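Local coordinates for bradyzoite surface antigen BSR4 (Toxoplasma gondii, PDB 2JKS), which is a surface antigen of the bradyzoite stage and a member of the SAG1-related family, binds zinc in the crystal, and is of otherwise undefined molecular function, at residues A[35-46]-A[115-124]; A[5-14]-A[26-35]. All coordinates share one frame; numbering follows the deposited sequence.

In the fold
Interactions 1 and 2 lie in the first of the two SRS domains, their centres about 13 Å apart. Interaction 1 is an antiparallel strand pair within one sheet, whereas interaction 2 spans the gap between that sheet and the one facing it. Strand 13-17 joins them: it runs parallel to strand 41-47, with Ala14 N hydrogen-bonded to Thr43 O at 2.9 Å. Leu35 belongs to both contacts, since strand 29-35 leads through a tight turn into strand 41-47. Zinc touches interaction 1 alone, through His123, which shares the metal with Glu125; from interaction 2 the side chain of Leu35 is still about 14 Å from a bound zinc.

Interaction 1 (A[35-46]-A[115-124]); sequences LSKGRMTATFEC and SQKWSLELHN. With ZN (zinc ion), chain D.
Met40 ends the loop leading into strand 41-46, and its backbone O accepts a hydrogen bond from Leu122 N at 2.7 Å. Its side chain reaches along the other segment: CB lies 3.4 Å from Leu122 O, CG follows beside the same oxygen, and bends at chi2 (-66°) and chi3 (-94°) bring CE near Asn124 OD1 and within 3.3 Å of His123 O. Beyond Met40 the strands pair antiparallel from Thr41-Glu121 to Cys46-Gln116. Trp118 brings its ring edge to this ladder, CE3 lying 3.2 Å from Phe44 O, while CZ3 meets Cys46 SG at 4.0 Å in an edge-on sulfur-aromatic contact. Phe44 and Trp118 lie side by side. On the opposite face, beside Thr43, the extended Lys117 crosses Glu45, and a water hydrogen-bonds Glu45 OE1 at 2.7 Å and, weakly, Lys117 NZ. His123 binds zinc through ND1 (2.0 Å), and NE2 makes a long hydrogen bond (3.3 Å) to Glu121 OE1, meeting it from above the carboxylate plane. In the SRS sandwich, strand 13-17 flanks strand 41-47 on its other edge; Phe44 and Trp118 pack inward on strands 53-67 and 132-141, and Leu120 on Phe134 of the latter, whose Cys138 forms a disulfide with Cys46.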
ATOM      1  N   LEU A  35      -1.223   3.983 -10.379  1.00 28.14           N
ATOM      2  CA  LEU A  35      -2.573   3.817  -9.824  1.00 27.87           C
ATOM      3  C   LEU A  35      -2.608   4.327  -8.391  1.00 28.48           C
ATOM      4  O   LEU A  35      -1.622   4.236  -7.651  1.00 27.70           O
ATOM      5  CB  LEU A  35      -3.072   2.359  -9.894  1.00 26.91           C
ATOM      6  CG  LEU A  35      -3.227   1.763 -11.296  1.00 29.10           C
ATOM      7  CD1 LEU A  35      -3.544   0.293 -11.205  1.00 25.73           C
ATOM      8  CD2 LEU A  35      -4.285   2.529 -12.135  1.00 29.85           C
ATOM      9  N   SER A  36      -3.752   4.903  -8.029  1.00 28.13           N
ATOM     10  CA  SER A  36      -3.972   5.445  -6.690  1.00 28.54           C
ATOM     11  C   SER A  36      -5.461   5.719  -6.485  1.00 29.63           C
ATOM     12  O   SER A  36      -6.249   5.588  -7.428  1.00 27.59           O
ATOM     13  CB  SER A  36      -3.233   6.768  -6.496  1.00 28.68           C
ATOM     14  OG  SER A  36      -3.541   7.686  -7.538  1.00 29.24           O
ATOM     15  N   LYS A  37      -5.827   6.084  -5.249  1.00 30.41           N
ATOM     16  CA  LYS A  37      -7.183   6.581  -4.945  1.00 32.54           C
ATOM     17  C   LYS A  37      -7.630   7.549  -6.027  1.00 32.41           C
ATOM     18  O   LYS A  37      -6.948   8.532  -6.327  1.00 33.54           O
ATOM     19  CB  LYS A  37      -7.239   7.268  -3.557  1.00 33.11           C
ATOM     20  CG  LYS A  37      -8.670   7.225  -2.930  1.00 35.78           C
ATOM     21  CD  LYS A  37      -8.844   8.361  -1.943  1.00 41.64           C
ATOM     22  CE  LYS A  37     -10.288   8.435  -1.425  1.00 45.67           C
ATOM     23  NZ  LYS A  37     -10.323   8.787   0.054  1.00 47.96           N
ATOM     24  N   GLY A  38      -8.756   7.251  -6.644  1.00 32.67           N
ATOM     25  CA  GLY A  38      -9.250   8.151  -7.714  1.00 33.41           C
ATOM     26  C   GLY A  38      -8.765   7.809  -9.126  1.00 33.15           C
ATOM     27  O   GLY A  38      -9.288   8.357 -10.120  1.00 33.23           O
ATOM     28  N   ARG A  39      -7.774   6.914  -9.229  1.00 31.00           N
ATOM     29  CA  ARG A  39      -7.286   6.458 -10.514  1.00 30.95           C
ATOM     30  C   ARG A  39      -6.926   5.015 -10.321  1.00 28.95           C
ATOM     31  O   ARG A  39      -5.789   4.662 -10.202  1.00 29.30           O
ATOM     32  CB  ARG A  39      -6.066   7.262 -11.025  1.00 32.06           C
ATOM     33  CG  ARG A  39      -6.137   8.748 -10.798  1.00 38.37           C
ATOM     34  CD  ARG A  39      -4.896   9.392 -11.370  1.00 45.71           C
ATOM     35  NE  ARG A  39      -4.978   9.452 -12.823  1.00 53.67           N
ATOM     36  CZ  ARG A  39      -5.229  10.565 -13.509  1.00 57.23           C
ATOM     37  NH1 ARG A  39      -5.399  11.728 -12.864  1.00 58.21           N
ATOM     38  NH2 ARG A  39      -5.289  10.511 -14.842  1.00 60.22           N
ATOM     39  N   MET A  40      -7.941   4.187 -10.281  1.00 28.03           N
ATOM     40  CA  MET A  40      -7.863   2.855  -9.765  1.00 28.16           C
ATOM     41  C   MET A  40      -7.841   1.803 -10.860  1.00 27.86           C
ATOM     42  O   MET A  40      -7.671   0.614 -10.566  1.00 29.15           O
ATOM     43  CB  MET A  40      -9.082   2.623  -8.857  1.00 26.87           C
ATOM     44  CG  MET A  40      -9.074   3.473  -7.552  1.00 30.17           C
ATOM     45  SD  MET A  40      -7.726   2.982  -6.458  1.00 36.70           S
ATOM     46  CE  MET A  40      -8.581   1.821  -5.432  1.00 31.10           C
ATOM     47  N   THR A  41      -8.023   2.231 -12.105  1.00 27.36           N
ATOM     48  CA  THR A  41      -8.085   1.301 -13.224  1.00 27.60           C
ATOM     49  C   THR A  41      -7.023   1.560 -14.261  1.00 28.56           C
ATOM     50  O   THR A  41      -6.955   2.653 -14.820  1.00 29.26           O
ATOM     51  CB  THR A  41      -9.452   1.292 -13.947  1.00 28.55           C
ATOM     52  OG1 THR A  41     -10.459   0.903 -13.033  1.00 23.77           O
ATOM     53  CG2 THR A  41      -9.434   0.304 -15.117  1.00 29.96           C
ATOM     54  N   ALA A  42      -6.209   0.537 -14.530  1.00 29.32           N
ATOM     55  CA  ALA A  42      -5.246   0.595 -15.617  1.00 29.51           C
ATOM     56  C   ALA A  42      -5.722  -0.230 -16.838  1.00 29.32           C
ATOM     57  O   ALA A  42      -6.396  -1.235 -16.685  1.00 29.16           O
ATOM     58  CB  ALA A  42      -3.906   0.082 -15.148  1.00 30.63           C
ATOM     59  N   THR A  43      -5.407   0.218 -18.056  1.00 28.65           N
ATOM     60  CA  THR A  43      -5.617  -0.645 -19.201  1.00 29.28           C
ATOM     61  C   THR A  43      -4.337  -0.812 -19.998  1.00 29.78           C
ATOM     62  O   THR A  43      -3.538   0.124 -20.099  1.00 27.71           O
ATOM     63  CB  THR A  43      -6.796  -0.204 -20.110  1.00 30.25           C
ATOM     64  OG1 THR A  43      -6.475   1.035 -20.726  1.00 30.54           O
ATOM     65  CG2 THR A  43      -8.093  -0.029 -19.314  1.00 26.08           C
ATOM     66  N   PHE A  44      -4.165  -2.008 -20.584  1.00 29.29           N
ATOM     67  CA  PHE A  44      -2.970  -2.364 -21.343  1.00 29.61           C
ATOM     68  C   PHE A  44      -3.418  -3.062 -22.621  1.00 30.32           C
ATOM     69  O   PHE A  44      -4.151  -4.039 -22.568  1.00 29.94           O
ATOM     70  CB  PHE A  44      -2.022  -3.257 -20.514  1.00 30.15           C
ATOM     71  CG  PHE A  44      -0.667  -3.518 -21.169  1.00 29.95           C
ATOM     72  CD1 PHE A  44       0.031  -2.503 -21.811  1.00 28.86           C
ATOM     73  CD2 PHE A  44      -0.093  -4.795 -21.109  1.00 32.15           C
ATOM     74  CE1 PHE A  44       1.275  -2.726 -22.385  1.00 32.88           C
ATOM     75  CE2 PHE A  44       1.157  -5.041 -21.677  1.00 28.12           C
ATOM     76  CZ  PHE A  44       1.845  -3.983 -22.313  1.00 34.32           C
ATOM     77  N   GLU A  45      -2.983  -2.533 -23.754  1.00 30.38           N
ATOM     78  CA  GLU A  45      -3.330  -3.133 -25.042  1.00 32.12           C
ATOM     79  C   GLU A  45      -2.075  -3.418 -25.865  1.00 32.41           C
ATOM     80  O   GLU A  45      -1.100  -2.630 -25.826  1.00 34.11           O
ATOM     81  CB  GLU A  45      -4.314  -2.253 -25.800  1.00 31.21           C
ATOM     82  CG  GLU A  45      -4.561  -2.731 -27.215  1.00 34.88           C
ATOM     83  CD  GLU A  45      -5.636  -1.922 -27.924  1.00 41.70           C
ATOM     84  OE1 GLU A  45      -5.974  -0.817 -27.424  1.00 37.24           O
ATOM     85  OE2 GLU A  45      -6.128  -2.403 -28.991  1.00 45.48           O
ATOM     86  N   CYS A  46      -2.065  -4.560 -26.549  1.00 32.46           N
ATOM     87  CA  CYS A  46      -0.949  -4.911 -27.438  1.00 32.89           C
ATOM     88  C   CYS A  46      -1.443  -5.378 -28.781  1.00 34.31           C
ATOM     89  O   CYS A  46      -2.225  -6.327 -28.854  1.00 33.19           O
ATOM     90  CB  CYS A  46      -0.075  -5.977 -26.809  1.00 32.41           C
ATOM     91  SG  CYS A  46       0.595  -5.385 -25.252  1.00 34.06           S
ATOM     92  N   SER A 115      -4.969  -8.102 -31.324  1.00 47.16           N
ATOM     93  CA  SER A 115      -5.050  -6.843 -30.586  1.00 46.77           C
ATOM     94  C   SER A 115      -5.634  -7.012 -29.203  1.00 45.96           C
ATOM     95  O   SER A 115      -6.723  -6.489 -28.901  1.00 48.09           O
ATOM     96  CB  SER A 115      -5.866  -5.819 -31.328  1.00 46.69           C
ATOM     97  OG  SER A 115      -5.824  -4.595 -30.615  1.00 49.75           O
ATOM     98  N   GLN A 116      -4.900  -7.710 -28.358  1.00 43.38           N
ATOM     99  CA  GLN A 116      -5.363  -8.033 -27.045  1.00 40.47           C
ATOM    100  C   GLN A 116      -5.323  -6.856 -26.102  1.00 38.94           C
ATOM    101  O   GLN A 116      -4.443  -5.983 -26.201  1.00 36.66           O
ATOM    102  CB  GLN A 116      -4.537  -9.187 -26.511  1.00 41.61           C
ATOM    103  CG  GLN A 116      -4.629 -10.410 -27.430  1.00 44.63           C
ATOM    104  CD  GLN A 116      -3.416 -11.301 -27.326  1.00 50.67           C
ATOM    105  OE1 GLN A 116      -2.483 -11.218 -28.145  1.00 54.49           O
ATOM    106  NE2 GLN A 116      -3.411 -12.162 -26.323  1.00 50.87           N
ATOM    107  N   LYS A 117      -6.297  -6.821 -25.196  1.00 36.18           N
ATOM    108  CA  LYS A 117      -6.358  -5.770 -24.227  1.00 35.55           C
ATOM    109  C   LYS A 117      -6.755  -6.367 -22.871  1.00 34.56           C
ATOM    110  O   LYS A 117      -7.512  -7.344 -22.818  1.00 34.63           O
ATOM    111  CB  LYS A 117      -7.305  -4.667 -24.686  1.00 35.29           C
ATOM    112  CG  LYS A 117      -7.319  -3.435 -23.754  1.00 37.22           C
ATOM    113  CD  LYS A 117      -8.087  -2.314 -24.414  1.00 39.89           C
ATOM    114  CE  LYS A 117      -8.313  -1.130 -23.526  1.00 43.84           C
ATOM    115  NZ  LYS A 117      -8.947  -0.078 -24.410  1.00 48.18           N
ATOM    116  N   TRP A 118      -6.215  -5.769 -21.805  1.00 33.23           N
ATOM    117  CA  TRP A 118      -6.366  -6.188 -20.421  1.00 32.15           C
ATOM    118  C   TRP A 118      -6.675  -4.964 -19.574  1.00 31.86           C
ATOM    119  O   TRP A 118      -6.235  -3.859 -19.899  1.00 29.54           O
ATOM    120  CB  TRP A 118      -5.104  -6.868 -19.868  1.00 33.41           C
ATOM    121  CG  TRP A 118      -4.671  -8.077 -20.634  1.00 34.16           C
ATOM    122  CD1 TRP A 118      -5.029  -9.386 -20.392  1.00 36.51           C
ATOM    123  CD2 TRP A 118      -3.819  -8.094 -21.772  1.00 33.69           C
ATOM    124  NE1 TRP A 118      -4.431 -10.212 -21.317  1.00 34.76           N
ATOM    125  CE2 TRP A 118      -3.678  -9.445 -22.171  1.00 36.39           C
ATOM    126  CE3 TRP A 118      -3.113  -7.092 -22.486  1.00 34.10           C
ATOM    127  CZ2 TRP A 118      -2.891  -9.820 -23.279  1.00 34.56           C
ATOM    128  CZ3 TRP A 118      -2.333  -7.459 -23.571  1.00 36.53           C
ATOM    129  CH2 TRP A 118      -2.217  -8.820 -23.957  1.00 36.00           C
ATOM    130  N   SER A 119      -7.391  -5.194 -18.470  1.00 30.85           N
ATOM    131  CA  SER A 119      -7.830  -4.159 -17.525  1.00 32.04           C
ATOM    132  C   SER A 119      -7.440  -4.626 -16.135  1.00 31.87           C
ATOM    133  O   SER A 119      -7.607  -5.808 -15.842  1.00 33.05           O
ATOM    134  CB  SER A 119      -9.381  -4.100 -17.515  1.00 31.65           C
ATOM    135  OG  SER A 119      -9.846  -3.328 -18.578  1.00 38.73           O
ATOM    136  N   LEU A 120      -6.929  -3.726 -15.290  1.00 30.53           N
ATOM    137  CA  LEU A 120      -6.666  -4.022 -13.878  1.00 29.10           C
ATOM    138  C   LEU A 120      -7.420  -2.983 -13.092  1.00 28.99           C
ATOM    139  O   LEU A 120      -7.162  -1.779 -13.229  1.00 29.96           O
ATOM    140  CB  LEU A 120      -5.157  -4.021 -13.534  1.00 28.50           C
ATOM    141  CG  LEU A 120      -4.760  -4.008 -12.041  1.00 28.82           C
ATOM    142  CD1 LEU A 120      -5.265  -5.271 -11.349  1.00 29.29           C
ATOM    143  CD2 LEU A 120      -3.208  -3.862 -11.832  1.00 28.18           C
ATOM    144  N   GLU A 121      -8.402  -3.424 -12.311  1.00 27.11           N
ATOM    145  CA  GLU A 121      -9.194  -2.473 -11.524  1.00 26.77           C
ATOM    146  C   GLU A 121      -8.900  -2.726 -10.038  1.00 27.10           C
ATOM    147  O   GLU A 121      -9.260  -3.744  -9.496  1.00 25.81           O
ATOM    148  CB  GLU A 121     -10.707  -2.626 -11.815  1.00 27.60           C
ATOM    149  CG  GLU A 121     -11.586  -1.827 -10.838  1.00 25.85           C
ATOM    150  CD  GLU A 121     -13.033  -2.152 -11.006  1.00 31.37           C
ATOM    151  OE1 GLU A 121     -13.424  -3.332 -10.776  1.00 32.90           O
ATOM    152  OE2 GLU A 121     -13.790  -1.233 -11.361  1.00 28.29           O
ATOM    153  N   LEU A 122      -8.205  -1.801  -9.381  1.00 26.37           N
ATOM    154  CA  LEU A 122      -8.089  -1.938  -7.953  1.00 26.21           C
ATOM    155  C   LEU A 122      -9.318  -1.397  -7.239  1.00 25.71           C
ATOM    156  O   LEU A 122      -9.984  -0.497  -7.758  1.00 26.96           O
ATOM    157  CB  LEU A 122      -6.817  -1.253  -7.460  1.00 25.47           C
ATOM    158  CG  LEU A 122      -5.549  -1.724  -8.154  1.00 25.33           C
ATOM    159  CD1 LEU A 122      -4.388  -0.953  -7.579  1.00 25.61           C
ATOM    160  CD2 LEU A 122      -5.356  -3.217  -8.022  1.00 27.74           C
ATOM    161  N   HIS A 123      -9.632  -1.992  -6.075  1.00 27.04           N
ATOM    162  CA  HIS A 123     -10.682  -1.528  -5.159  1.00 28.27           C
ATOM    163  C   HIS A 123      -9.933  -0.887  -3.966  1.00 29.58           C
ATOM    164  O   HIS A 123      -8.718  -1.072  -3.795  1.00 27.78           O
ATOM    165  CB  HIS A 123     -11.638  -2.660  -4.652  1.00 28.56           C
ATOM    166  CG  HIS A 123     -12.430  -3.369  -5.734  1.00 29.79           C
ATOM    167  ND1 HIS A 123     -13.502  -4.199  -5.456  1.00 32.80           N
ATOM    168  CD2 HIS A 123     -12.330  -3.340  -7.084  1.00 29.14           C
ATOM    169  CE1 HIS A 123     -13.994  -4.681  -6.586  1.00 32.49           C
ATOM    170  NE2 HIS A 123     -13.318  -4.149  -7.587  1.00 29.33           N
ATOM    171  N   ASN A 124     -10.640  -0.125  -3.139  1.00 30.99           N
ATOM    172  CA  ASN A 124      -9.947   0.615  -2.063  1.00 32.73           C
ATOM    173  C   ASN A 124      -9.223  -0.328  -1.138  1.00 32.01           C
ATOM    174  O   ASN A 124      -8.081  -0.083  -0.703  1.00 31.39           O
ATOM    175  CB  ASN A 124     -10.914   1.548  -1.335  1.00 34.56           C
ATOM    176  CG  ASN A 124     -11.215   2.822  -2.125  1.00 39.06           C
ATOM    177  OD1 ASN A 124     -10.430   3.272  -2.989  1.00 43.36           O
ATOM    178  ND2 ASN A 124     -12.354   3.432  -1.819  1.00 44.37           N
TER
HETATM  179 ZN    ZN D1318     -14.043  -4.670  -3.604  1.00 40.83          ZN
HETATM  180  O   HOH W   1     -10.930   5.356  -5.591  1.00 47.55           O
HETATM  181  O   HOH W   2      -5.991   1.179 -25.583  1.00 50.42           O

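Interaction 2 (A[5-14]-A[26-35]); sequences SRLTVAGSDA and SPPVSGSLTL
A single water is held by Ser5 OG (2.6 Å), Ser26 OG (3.0 Å) and Pro27 O (2.9 Å), tying together the starts of the two segments. Beside it Val29 fills the gap with both methyls: CG1 rests 3.6 Å from Ser5 OG, and CG2, anti to the backbone N, meets Leu7 CB. In Leu7, chi1 of 180° puts CG anti to the backbone N as well, and chi2 of 64° extends the CD2 branch over the bare backbone of Gly31, a tight 3.2 Å from Gly31 N. Strands 6-10 and 29-35 run almost parallel, 11° apart, their axes coming within 6.9 Å. They are the outermost strands of two facing sheets, so the contact closes one margin of the beta sandwich of the SRS domain through side chains rather than a backbone ladder. Further along, Val9 CG1 lies against Ser32 O and Leu33 CB. A type II' turn from Ala10 to Asp13, with Gly11 at positive phi, then swings the chain back over Leu33, whose CD1 is 3.9 Å from Ser12 CB and whose CD2 reaches Ala14 CB. Leu35 CD2 touches the same Ser12 CB, while Ser12 OG hydrogen-bonds Thr41 O in the adjoining strand.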
ATOM      1  N   SER A   5       8.798  -1.376 -32.187  1.00 46.64           N
ATOM      2  CA  SER A   5       7.879  -1.290 -31.060  1.00 44.47           C
ATOM      3  C   SER A   5       7.499   0.176 -30.795  1.00 43.03           C
ATOM      4  O   SER A   5       8.283   1.121 -31.058  1.00 42.86           O
ATOM      5  CB  SER A   5       8.453  -2.012 -29.816  1.00 44.95           C
ATOM      6  OG  SER A   5       9.830  -1.696 -29.531  1.00 46.89           O
ATOM      7  N   ARG A   6       6.273   0.380 -30.326  1.00 39.12           N
ATOM      8  CA  ARG A   6       5.829   1.710 -29.977  1.00 36.53           C
ATOM      9  C   ARG A   6       4.916   1.609 -28.745  1.00 33.93           C
ATOM     10  O   ARG A   6       4.007   0.825 -28.757  1.00 32.15           O
ATOM     11  CB  ARG A   6       5.033   2.348 -31.107  1.00 35.77           C
ATOM     12  CG  ARG A   6       4.673   3.798 -30.783  1.00 38.05           C
ATOM     13  CD  ARG A   6       3.579   4.327 -31.629  1.00 44.28           C
ATOM     14  NE  ARG A   6       3.226   3.394 -32.694  1.00 49.89           N
ATOM     15  CZ  ARG A   6       2.973   3.736 -33.958  1.00 52.41           C
ATOM     16  NH1 ARG A   6       3.086   5.007 -34.347  1.00 53.43           N
ATOM     17  NH2 ARG A   6       2.634   2.801 -34.842  1.00 51.86           N
ATOM     18  N   LEU A   7       5.188   2.431 -27.742  1.00 32.87           N
ATOM     19  CA  LEU A   7       4.391   2.552 -26.528  1.00 32.77           C
ATOM     20  C   LEU A   7       3.713   3.936 -26.463  1.00 32.58           C
ATOM     21  O   LEU A   7       4.354   4.994 -26.665  1.00 32.16           O
ATOM     22  CB  LEU A   7       5.276   2.293 -25.297  1.00 33.09           C
ATOM     23  CG  LEU A   7       4.570   2.395 -23.923  1.00 31.60           C
ATOM     24  CD1 LEU A   7       3.504   1.343 -23.738  1.00 33.54           C
ATOM     25  CD2 LEU A   7       5.594   2.300 -22.758  1.00 32.78           C
ATOM     26  N   THR A   8       2.401   3.923 -26.238  1.00 32.38           N
ATOM     27  CA  THR A   8       1.665   5.146 -25.944  1.00 33.03           C
ATOM     28  C   THR A   8       1.028   5.062 -24.536  1.00 31.20           C
ATOM     29  O   THR A   8       0.497   4.029 -24.168  1.00 33.09           O
ATOM     30  CB  THR A   8       0.564   5.457 -26.997  1.00 32.81           C
ATOM     31  OG1 THR A   8       1.138   5.439 -28.308  1.00 37.31           O
ATOM     32  CG2 THR A   8       0.021   6.867 -26.739  1.00 33.95           C
ATOM     33  N   VAL A   9       1.126   6.132 -23.767  1.00 30.23           N
ATOM     34  CA  VAL A   9       0.493   6.275 -22.443  1.00 29.03           C
ATOM     35  C   VAL A   9      -0.261   7.613 -22.325  1.00 29.91           C
ATOM     36  O   VAL A   9       0.282   8.660 -22.624  1.00 27.89           O
ATOM     37  CB  VAL A   9       1.540   6.167 -21.265  1.00 29.35           C
ATOM     38  CG1 VAL A   9       0.797   5.998 -19.909  1.00 28.88           C
ATOM     39  CG2 VAL A   9       2.499   4.982 -21.482  1.00 28.96           C
ATOM     40  N   ALA A  10      -1.536   7.559 -21.898  1.00 29.99           N
ATOM     41  CA  ALA A  10      -2.331   8.750 -21.580  1.00 30.13           C
ATOM     42  C   ALA A  10      -3.139   8.355 -20.369  1.00 29.82           C
ATOM     43  O   ALA A  10      -3.861   7.366 -20.431  1.00 30.25           O
ATOM     44  CB  ALA A  10      -3.272   9.101 -22.727  1.00 30.61           C
ATOM     45  N   GLY A  11      -2.966   9.101 -19.278  1.00 30.63           N
ATOM     46  CA  GLY A  11      -3.550   8.782 -17.963  1.00 31.32           C
ATOM     47  C   GLY A  11      -3.125   7.386 -17.506  1.00 30.84           C
ATOM     48  O   GLY A  11      -1.935   7.097 -17.435  1.00 30.40           O
ATOM     49  N   SER A  12      -4.081   6.491 -17.237  1.00 30.49           N
ATOM     50  CA  SER A  12      -3.652   5.147 -16.887  1.00 30.68           C
ATOM     51  C   SER A  12      -3.954   4.118 -17.972  1.00 29.49           C
ATOM     52  O   SER A  12      -4.234   2.959 -17.677  1.00 28.26           O
ATOM     53  CB  SER A  12      -4.151   4.763 -15.463  1.00 31.84           C
ATOM     54  OG  SER A  12      -5.495   5.180 -15.312  1.00 36.19           O
ATOM     55  N   ASP A  13      -3.908   4.549 -19.247  1.00 29.59           N
ATOM     56  CA  ASP A  13      -4.118   3.628 -20.337  1.00 29.22           C
ATOM     57  C   ASP A  13      -2.825   3.594 -21.160  1.00 29.45           C
ATOM     58  O   ASP A  13      -2.335   4.675 -21.550  1.00 28.18           O
ATOM     59  CB  ASP A  13      -5.329   4.052 -21.168  1.00 29.72           C
ATOM     60  CG  ASP A  13      -6.598   4.134 -20.345  1.00 33.57           C
ATOM     61  OD1 ASP A  13      -6.914   3.150 -19.607  1.00 33.65           O
ATOM     62  OD2 ASP A  13      -7.251   5.199 -20.397  1.00 35.26           O
ATOM     63  N   ALA A  14      -2.287   2.385 -21.383  1.00 27.93           N
ATOM     64  CA  ALA A  14      -1.098   2.155 -22.204  1.00 27.78           C
ATOM     65  C   ALA A  14      -1.350   1.238 -23.379  1.00 29.21           C
ATOM     66  O   ALA A  14      -2.085   0.247 -23.290  1.00 29.31           O
ATOM     67  CB  ALA A  14       0.042   1.550 -21.350  1.00 28.79           C
ATOM     68  N   SER A  26      16.259  -3.804 -30.869  1.00 52.70           N
ATOM     69  CA  SER A  26      16.015  -2.755 -29.875  1.00 50.41           C
ATOM     70  C   SER A  26      15.595  -3.252 -28.500  1.00 48.57           C
ATOM     71  O   SER A  26      14.879  -4.261 -28.385  1.00 48.36           O
ATOM     72  CB  SER A  26      14.963  -1.773 -30.401  1.00 50.81           C
ATOM     73  OG  SER A  26      13.763  -2.450 -30.732  1.00 50.22           O
ATOM     74  N   PRO A  27      16.061  -2.562 -27.451  1.00 46.90           N
ATOM     75  CA  PRO A  27      15.583  -2.802 -26.093  1.00 46.07           C
ATOM     76  C   PRO A  27      14.057  -2.564 -25.991  1.00 44.05           C
ATOM     77  O   PRO A  27      13.465  -1.977 -26.903  1.00 43.16           O
ATOM     78  CB  PRO A  27      16.362  -1.756 -25.267  1.00 46.53           C
ATOM     79  CG  PRO A  27      16.730  -0.692 -26.271  1.00 47.25           C
ATOM     80  CD  PRO A  27      17.086  -1.505 -27.472  1.00 47.41           C
ATOM     81  N   PRO A  28      13.428  -3.014 -24.888  1.00 43.20           N
ATOM     82  CA  PRO A  28      12.001  -2.752 -24.725  1.00 42.09           C
ATOM     83  C   PRO A  28      11.730  -1.258 -24.700  1.00 41.07           C
ATOM     84  O   PRO A  28      12.451  -0.514 -24.042  1.00 40.46           O
ATOM     85  CB  PRO A  28      11.695  -3.325 -23.339  1.00 43.13           C
ATOM     86  CG  PRO A  28      12.776  -4.304 -23.061  1.00 43.85           C
ATOM     87  CD  PRO A  28      13.991  -3.764 -23.755  1.00 43.21           C
ATOM     88  N   VAL A  29      10.720  -0.807 -25.437  1.00 39.38           N
ATOM     89  CA  VAL A  29      10.239   0.539 -25.235  1.00 37.89           C
ATOM     90  C   VAL A  29       9.519   0.634 -23.852  1.00 37.24           C
ATOM     91  O   VAL A  29       8.601  -0.145 -23.562  1.00 36.03           O
ATOM     92  CB  VAL A  29       9.456   1.079 -26.443  1.00 37.58           C
ATOM     93  CG1 VAL A  29       8.269   0.169 -26.818  1.00 38.95           C
ATOM     94  CG2 VAL A  29       9.010   2.468 -26.176  1.00 39.74           C
ATOM     95  N   SER A  30       9.961   1.568 -23.014  1.00 34.95           N
ATOM     96  CA  SER A  30       9.569   1.592 -21.600  1.00 35.51           C
ATOM     97  C   SER A  30       8.767   2.842 -21.223  1.00 34.17           C
ATOM     98  O   SER A  30       9.041   3.930 -21.697  1.00 34.37           O
ATOM     99  CB  SER A  30      10.810   1.474 -20.697  1.00 35.09           C
ATOM    100  OG  SER A  30      11.569   0.357 -21.177  1.00 41.32           O
ATOM    101  N   GLY A  31       7.752   2.660 -20.382  1.00 31.29           N
ATOM    102  CA  GLY A  31       6.970   3.776 -19.916  1.00 29.81           C
ATOM    103  C   GLY A  31       6.337   3.347 -18.618  1.00 29.88           C
ATOM    104  O   GLY A  31       6.537   2.215 -18.199  1.00 28.16           O
ATOM    105  N   SER A  32       5.624   4.269 -17.972  1.00 29.15           N
ATOM    106  CA  SER A  32       5.094   4.033 -16.614  1.00 28.80           C
ATOM    107  C   SER A  32       3.734   4.600 -16.541  1.00 28.18           C
ATOM    108  O   SER A  32       3.396   5.460 -17.329  1.00 28.15           O
ATOM    109  CB  SER A  32       5.934   4.716 -15.536  1.00 28.65           C
ATOM    110  OG  SER A  32       7.149   4.026 -15.455  1.00 36.17           O
ATOM    111  N   LEU A  33       2.944   4.115 -15.576  1.00 27.85           N
ATOM    112  CA  LEU A  33       1.762   4.867 -15.137  1.00 27.46           C
ATOM    113  C   LEU A  33       1.544   4.566 -13.653  1.00 27.04           C
ATOM    114  O   LEU A  33       2.152   3.643 -13.123  1.00 26.79           O
ATOM    115  CB  LEU A  33       0.552   4.511 -15.957  1.00 27.44           C
ATOM    116  CG  LEU A  33       0.198   3.049 -16.016  1.00 27.04           C
ATOM    117  CD1 LEU A  33      -0.846   2.711 -14.887  1.00 27.81           C
ATOM    118  CD2 LEU A  33      -0.424   2.824 -17.385  1.00 27.97           C
ATOM    119  N   THR A  34       0.716   5.359 -12.984  1.00 27.28           N
ATOM    120  CA  THR A  34       0.524   5.217 -11.534  1.00 27.47           C
ATOM    121  C   THR A  34      -0.936   4.988 -11.212  1.00 28.30           C
ATOM    122  O   THR A  34      -1.804   5.708 -11.739  1.00 29.49           O
ATOM    123  CB  THR A  34       1.045   6.485 -10.774  1.00 28.75           C
ATOM    124  OG1 THR A  34       2.442   6.600 -11.014  1.00 28.83           O
ATOM    125  CG2 THR A  34       0.762   6.416  -9.248  1.00 27.01           C
ATOM    126  N   LEU A  35      -1.223   3.983 -10.379  1.00 28.14           N
ATOM    127  CA  LEU A  35      -2.573   3.817  -9.824  1.00 27.87           C
ATOM    128  C   LEU A  35      -2.608   4.327  -8.391  1.00 28.48           C
ATOM    129  O   LEU A  35      -1.622   4.236  -7.651  1.00 27.70           O
ATOM    130  CB  LEU A  35      -3.072   2.359  -9.894  1.00 26.91           C
ATOM    131  CG  LEU A  35      -3.227   1.763 -11.296  1.00 29.10           C
ATOM    132  CD1 LEU A  35      -3.544   0.293 -11.205  1.00 25.73           C
ATOM    133  CD2 LEU A  35      -4.285   2.529 -12.135  1.00 29.85           C
TER
HETATM  134  O   HOH W   3      11.704  -3.274 -28.782  1.00 37.18           O